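1,4-dihydroxy-2-naphthoyl-CoA hydrolase (Escherichia coli, PDB 1VH5) hydrolyses 1,4-dihydroxy-2-naphthoyl-CoA to 1,4-dihydroxy-2-naphthoate and CoA in menaquinone biosynthesis, and also cleaves a wide range of other acyl-CoA thioesters. Local coordinates at residues D36-V44 with A95-P106. Numbering follows the deposited sequence.
Sequences DTLEATMPV and AREGRVRGVCKP
Arg99 reaches across from strand 99-106 and grips the Thr41 hydroxyl side-on. Its CB rests 3.5 Å from Met42 O, CG passes 4.0 Å from Pro43 CA, and CD comes 4.1 Å from Thr41 OG1. A turn about the CG-CD bond (chi3 68°) then folds the chain over strand 38-43, where NE meets Thr41 OG1 at 2.9 Å and NH1 meets the same oxygen at 3.0 Å. That oxygen lies in the guanidinium plane, while Met42 C and Pro43 N cover one face and NH2 sits 3.6 Å from Pro43 CD. Thr41 OG1 is also hydrogen-bonded to Glu31, and Arg99 NH2 forms a salt bridge with Asp27. A leucine here would probably cost Asp27 this salt bridge and leave Thr41 OG1 without both of its guanidinium donors. The two strands run antiparallel in the curved sheet of a hotdog fold, with strand 38-43 between 29-33 and 99-106. On the face carrying Leu38, Ala40, Met42 and Cys104, the sheet wraps the long helix 57-74, the sausage of the hotdog; Met42 CE also packs against Val100 CG2 there. Paired backbone bonds join Leu38 with Cys104, Ala40 with Gly102 and Met42 with Val100. On the other face, Arg101 lays its guanidinium over Thr41 CG2, which stands above the centre of the group, and its NH2 forms a salt bridge with Glu39 OE1 at 2.8 Å. The carboxylate and guanidinium planes are 75° apart, and the N-H approaches the oxygen at a bent 133°. Beyond Pro43, Val44 N donates an almost straight bond to Gly98 O, and a water bridges that carbonyl to Val44 O. Val44 turns CG1 away from its own amide nitrogen, which sets that methyl against the Arg96-Glu97 peptide, and packs CG2 against both Ala95 CB and Val100 CG1.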
ATOM      1  N   ASP A  36      20.557  -7.414 -11.541  1.00 16.87           N
ATOM      2  CA  ASP A  36      19.251  -7.195 -12.167  1.00 17.40           C
ATOM      3  C   ASP A  36      18.083  -7.385 -11.210  1.00 17.27           C
ATOM      4  O   ASP A  36      16.959  -7.601 -11.678  1.00 17.36           O
ATOM      5  CB  ASP A  36      19.096  -8.067 -13.454  1.00 19.66           C
ATOM      6  CG  ASP A  36      19.240  -9.551 -13.186  1.00 21.46           C
ATOM      7  OD1 ASP A  36      19.467 -10.346 -14.140  1.00 25.95           O
ATOM      8  OD2 ASP A  36      19.133 -10.041 -12.058  1.00 20.97           O
ATOM      9  N   THR A  37      18.362  -7.336  -9.906  1.00 16.72           N
ATOM     10  CA  THR A  37      17.315  -7.468  -8.894  1.00 17.05           C
ATOM     11  C   THR A  37      17.637  -6.580  -7.723  1.00 15.49           C
ATOM     12  O   THR A  37      18.786  -6.229  -7.488  1.00 17.17           O
ATOM     13  CB  THR A  37      17.110  -8.899  -8.393  1.00 18.18           C
ATOM     14  OG1 THR A  37      18.319  -9.386  -7.811  1.00 19.70           O
ATOM     15  CG2 THR A  37      16.815  -9.874  -9.536  1.00 19.62           C
ATOM     16  N   LEU A  38      16.598  -6.205  -6.978  1.00 15.58           N
ATOM     17  CA  LEU A  38      16.778  -5.423  -5.754  1.00 14.93           C
ATOM     18  C   LEU A  38      15.932  -6.052  -4.645  1.00 14.94           C
ATOM     19  O   LEU A  38      14.762  -6.363  -4.875  1.00 16.14           O
ATOM     20  CB  LEU A  38      16.435  -3.962  -6.019  1.00 15.82           C
ATOM     21  CG  LEU A  38      16.701  -2.933  -4.931  1.00 15.67           C
ATOM     22  CD1 LEU A  38      18.191  -2.848  -4.544  1.00 17.27           C
ATOM     23  CD2 LEU A  38      16.167  -1.586  -5.371  1.00 15.46           C
ATOM     24  N   GLU A  39      16.501  -6.297  -3.457  1.00 14.87           N
ATOM     25  CA  GLU A  39      15.735  -6.899  -2.359  1.00 16.00           C
ATOM     26  C   GLU A  39      15.754  -6.014  -1.127  1.00 15.98           C
ATOM     27  O   GLU A  39      16.767  -5.381  -0.789  1.00 16.71           O
ATOM     28  CB  GLU A  39      16.285  -8.270  -1.930  1.00 17.38           C
ATOM     29  CG  GLU A  39      16.499  -9.238  -3.069  1.00 20.68           C
ATOM     30  CD  GLU A  39      17.078 -10.575  -2.636  1.00 22.62           C
ATOM     31  OE1 GLU A  39      17.363 -10.760  -1.424  1.00 24.50           O
ATOM     32  OE2 GLU A  39      17.233 -11.448  -3.526  1.00 26.09           O
ATOM     33  N   ALA A  40      14.599  -5.974  -0.451  1.00 16.29           N
ATOM     34  CA  ALA A  40      14.490  -5.301   0.832  1.00 15.72           C
ATOM     35  C   ALA A  40      13.588  -6.099   1.759  1.00 14.94           C
ATOM     36  O   ALA A  40      12.683  -6.813   1.296  1.00 14.99           O
ATOM     37  CB  ALA A  40      13.978  -3.923   0.665  1.00 16.86           C
ATOM     38  N   THR A  41      13.807  -5.967   3.068  1.00 14.35           N
ATOM     39  CA  THR A  41      12.921  -6.614   4.037  1.00 15.81           C
ATOM     40  C   THR A  41      12.156  -5.602   4.886  1.00 15.07           C
ATOM     41  O   THR A  41      12.469  -4.445   4.937  1.00 15.96           O
ATOM     42  CB  THR A  41      13.689  -7.561   4.973  1.00 15.03           C
ATOM     43  OG1 THR A  41      14.634  -6.788   5.735  1.00 17.72           O
ATOM     44  CG2 THR A  41      14.459  -8.619   4.193  1.00 16.76           C
ATOM     45  N   MET A  42      11.121  -6.101   5.560  1.00 15.19           N
ATOM     46  CA  MET A  42      10.230  -5.293   6.397  1.00 14.77           C
ATOM     47  C   MET A  42       9.684  -6.168   7.505  1.00 15.03           C
ATOM     48  O   MET A  42       9.312  -7.312   7.262  1.00 14.55           O
ATOM     49  CB  MET A  42       9.069  -4.743   5.562  1.00 14.17           C
ATOM     50  CG  MET A  42       8.026  -3.867   6.292  1.00 15.84           C
ATOM     51  SD  MET A  42       6.701  -3.324   5.219  1.00 16.09           S
ATOM     52  CE  MET A  42       5.937  -4.817   4.960  1.00 16.33           C
ATOM     53  N   PRO A  43       9.637  -5.641   8.737  1.00 15.63           N
ATOM     54  CA  PRO A  43       9.128  -6.466   9.834  1.00 15.63           C
ATOM     55  C   PRO A  43       7.613  -6.586   9.747  1.00 14.07           C
ATOM     56  O   PRO A  43       6.932  -5.690   9.203  1.00 14.64           O
ATOM     57  CB  PRO A  43       9.501  -5.643  11.084  1.00 16.88           C
ATOM     58  CG  PRO A  43       9.452  -4.222  10.619  1.00 17.95           C
ATOM     59  CD  PRO A  43       9.993  -4.291   9.194  1.00 16.83           C
ATOM     60  N   VAL A  44       7.114  -7.701  10.261  1.00 14.08           N
ATOM     61  CA  VAL A  44       5.695  -7.907  10.526  1.00 14.68           C
ATOM     62  C   VAL A  44       5.565  -7.553  12.010  1.00 15.99           C
ATOM     63  O   VAL A  44       5.917  -8.335  12.885  1.00 17.55           O
ATOM     64  CB  VAL A  44       5.222  -9.356  10.224  1.00 15.59           C
ATOM     65  CG1 VAL A  44       3.717  -9.478  10.449  1.00 16.37           C
ATOM     66  CG2 VAL A  44       5.602  -9.801   8.803  1.00 15.93           C
ATOM     67  N   ALA A  95       1.063 -13.327   6.689  1.00 17.22           N
ATOM     68  CA  ALA A  95       2.300 -13.449   7.467  1.00 17.53           C
ATOM     69  C   ALA A  95       2.017 -12.868   8.856  1.00 17.44           C
ATOM     70  O   ALA A  95       1.183 -11.982   8.991  1.00 16.61           O
ATOM     71  CB  ALA A  95       3.435 -12.715   6.798  1.00 16.72           C
ATOM     72  N   ARG A  96       2.700 -13.361   9.885  1.00 19.10           N
ATOM     73  CA  ARG A  96       2.349 -12.954  11.236  1.00 20.36           C
ATOM     74  C   ARG A  96       3.533 -12.599  12.107  1.00 20.07           C
ATOM     75  O   ARG A  96       3.348 -12.071  13.196  1.00 21.38           O
ATOM     76  CB  ARG A  96       1.508 -14.038  11.919  1.00 22.83           C
ATOM     77  CG  ARG A  96       2.317 -15.267  12.401  1.00 26.31           C
ATOM     78  CD  ARG A  96       2.732 -15.148  13.862  1.00 33.54           C
ATOM     79  NE  ARG A  96       2.807 -16.412  14.596  1.00 38.45           N
ATOM     80  CZ  ARG A  96       3.235 -16.502  15.853  1.00 41.36           C
ATOM     81  NH1 ARG A  96       3.283 -17.682  16.463  1.00 42.46           N
ATOM     82  NH2 ARG A  96       3.615 -15.404  16.506  1.00 42.43           N
ATOM     83  N   GLU A  97       4.742 -12.880  11.614  1.00 20.13           N
ATOM     84  CA  GLU A  97       5.944 -12.651  12.421  1.00 20.58           C
ATOM     85  C   GLU A  97       7.187 -12.606  11.558  1.00 20.23           C
ATOM     86  O   GLU A  97       7.130 -12.822  10.339  1.00 19.73           O
ATOM     87  CB  GLU A  97       6.071 -13.708  13.506  1.00 23.01           C
ATOM     88  CG  GLU A  97       6.399 -15.070  12.941  1.00 24.39           C
ATOM     89  CD  GLU A  97       6.045 -16.227  13.852  1.00 30.11           C
ATOM     90  OE1 GLU A  97       6.315 -16.147  15.074  1.00 31.84           O
ATOM     91  OE2 GLU A  97       5.505 -17.229  13.338  1.00 33.20           O
ATOM     92  N   GLY A  98       8.307 -12.270  12.186  1.00 19.11           N
ATOM     93  CA  GLY A  98       9.561 -12.119  11.487  1.00 18.65           C
ATOM     94  C   GLY A  98       9.567 -10.959  10.519  1.00 17.88           C
ATOM     95  O   GLY A  98       8.943  -9.936  10.765  1.00 17.66           O
ATOM     96  N   ARG A  99      10.324 -11.117   9.439  1.00 16.81           N
ATOM     97  CA  ARG A  99      10.436 -10.093   8.411  1.00 17.00           C
ATOM     98  C   ARG A  99      10.032 -10.725   7.119  1.00 16.27           C
ATOM     99  O   ARG A  99      10.320 -11.893   6.896  1.00 17.86           O
ATOM    100  CB  ARG A  99      11.858  -9.546   8.291  1.00 17.38           C
ATOM    101  CG  ARG A  99      12.371  -8.870   9.572  1.00 17.74           C
ATOM    102  CD  ARG A  99      13.784  -8.336   9.439  1.00 18.46           C
ATOM    103  NE  ARG A  99      13.886  -7.203   8.512  1.00 18.39           N
ATOM    104  CZ  ARG A  99      13.635  -5.953   8.840  1.00 17.33           C
ATOM    105  NH1 ARG A  99      13.768  -4.993   7.945  1.00 18.88           N
ATOM    106  NH2 ARG A  99      13.259  -5.639  10.084  1.00 18.87           N
ATOM    107  N   VAL A 100       9.377  -9.951   6.268  1.00 14.95           N
ATOM    108  CA  VAL A 100       9.129 -10.413   4.899  1.00 14.45           C
ATOM    109  C   VAL A 100      10.124  -9.774   3.964  1.00 14.16           C
ATOM    110  O   VAL A 100      10.713  -8.758   4.294  1.00 15.56           O
ATOM    111  CB  VAL A 100       7.663 -10.099   4.420  1.00 13.92           C
ATOM    112  CG1 VAL A 100       6.681 -10.943   5.212  1.00 15.00           C
ATOM    113  CG2 VAL A 100       7.343  -8.604   4.467  1.00 15.30           C
ATOM    114  N   ARG A 101      10.340 -10.433   2.828  1.00 14.54           N
ATOM    115  CA  ARG A 101      11.343  -9.972   1.865  1.00 14.21           C
ATOM    116  C   ARG A 101      10.721  -9.715   0.497  1.00 13.68           C
ATOM    117  O   ARG A 101      10.109 -10.621  -0.072  1.00 14.75           O
ATOM    118  CB  ARG A 101      12.457 -10.999   1.740  1.00 15.31           C
ATOM    119  CG  ARG A 101      13.599 -10.583   0.765  1.00 15.21           C
ATOM    120  CD  ARG A 101      14.648 -11.698   0.578  1.00 18.23           C
ATOM    121  NE  ARG A 101      15.315 -11.949   1.842  1.00 20.25           N
ATOM    122  CZ  ARG A 101      16.458 -11.395   2.197  1.00 22.83           C
ATOM    123  NH1 ARG A 101      16.949 -11.638   3.410  1.00 24.46           N
ATOM    124  NH2 ARG A 101      17.098 -10.588   1.362  1.00 22.61           N
ATOM    125  N   GLY A 102      10.889  -8.505  -0.015  1.00 13.92           N
ATOM    126  CA  GLY A 102      10.496  -8.225  -1.389  1.00 13.19           C
ATOM    127  C   GLY A 102      11.666  -8.378  -2.338  1.00 14.09           C
ATOM    128  O   GLY A 102      12.777  -7.894  -2.054  1.00 15.42           O
ATOM    129  N   VAL A 103      11.383  -9.028  -3.455  1.00 14.47           N
ATOM    130  CA  VAL A 103      12.376  -9.297  -4.487  1.00 14.58           C
ATOM    131  C   VAL A 103      11.833  -8.640  -5.758  1.00 14.87           C
ATOM    132  O   VAL A 103      10.773  -9.034  -6.239  1.00 14.76           O
ATOM    133  CB  VAL A 103      12.568 -10.839  -4.752  1.00 15.02           C
ATOM    134  CG1 VAL A 103      13.609 -11.062  -5.811  1.00 16.99           C
ATOM    135  CG2 VAL A 103      12.950 -11.601  -3.455  1.00 17.54           C
ATOM    136  N   CYS A 104      12.541  -7.636  -6.266  1.00 14.11           N
ATOM    137  CA  CYS A 104      12.037  -6.818  -7.370  1.00 13.73           C
ATOM    138  C   CYS A 104      12.898  -7.092  -8.604  1.00 14.98           C
ATOM    139  O   CYS A 104      14.140  -7.032  -8.518  1.00 16.84           O
ATOM    140  CB  CYS A 104      12.167  -5.347  -6.945  1.00 15.12           C
ATOM    141  SG  CYS A 104      11.732  -4.122  -8.194  1.00 15.61           S
ATOM    142  N   LYS A 105      12.252  -7.370  -9.734  1.00 14.42           N
ATOM    143  CA  LYS A 105      12.951  -7.584 -11.013  1.00 14.69           C
ATOM    144  C   LYS A 105      12.212  -6.772 -12.115  1.00 14.52           C
ATOM    145  O   LYS A 105      11.015  -6.541 -12.016  1.00 13.95           O
ATOM    146  CB  LYS A 105      12.961  -9.077 -11.380  1.00 16.95           C
ATOM    147  CG  LYS A 105      11.674  -9.590 -12.025  1.00 20.25           C
ATOM    148  CD  LYS A 105      11.861 -11.039 -12.461  1.00 21.97           C
ATOM    149  CE  LYS A 105      10.610 -11.545 -13.167  1.00 24.99           C
ATOM    150  NZ  LYS A 105      10.711 -12.992 -13.537  1.00 27.50           N
ATOM    151  N   PRO A 106      12.899  -6.337 -13.159  1.00 14.33           N
ATOM    152  CA  PRO A 106      12.226  -5.593 -14.226  1.00 13.76           C
ATOM    153  C   PRO A 106      11.416  -6.508 -15.150  1.00 14.44           C
ATOM    154  O   PRO A 106      11.859  -7.615 -15.478  1.00 15.66           O
ATOM    155  CB  PRO A 106      13.386  -4.958 -14.990  1.00 14.10           C
ATOM    156  CG  PRO A 106      14.483  -5.975 -14.860  1.00 15.46           C
ATOM    157  CD  PRO A 106      14.347  -6.501 -13.434  1.00 15.62           C
TER
HETATM  158  O   HOH W   1       8.809  -8.844  13.506  1.00 32.56           O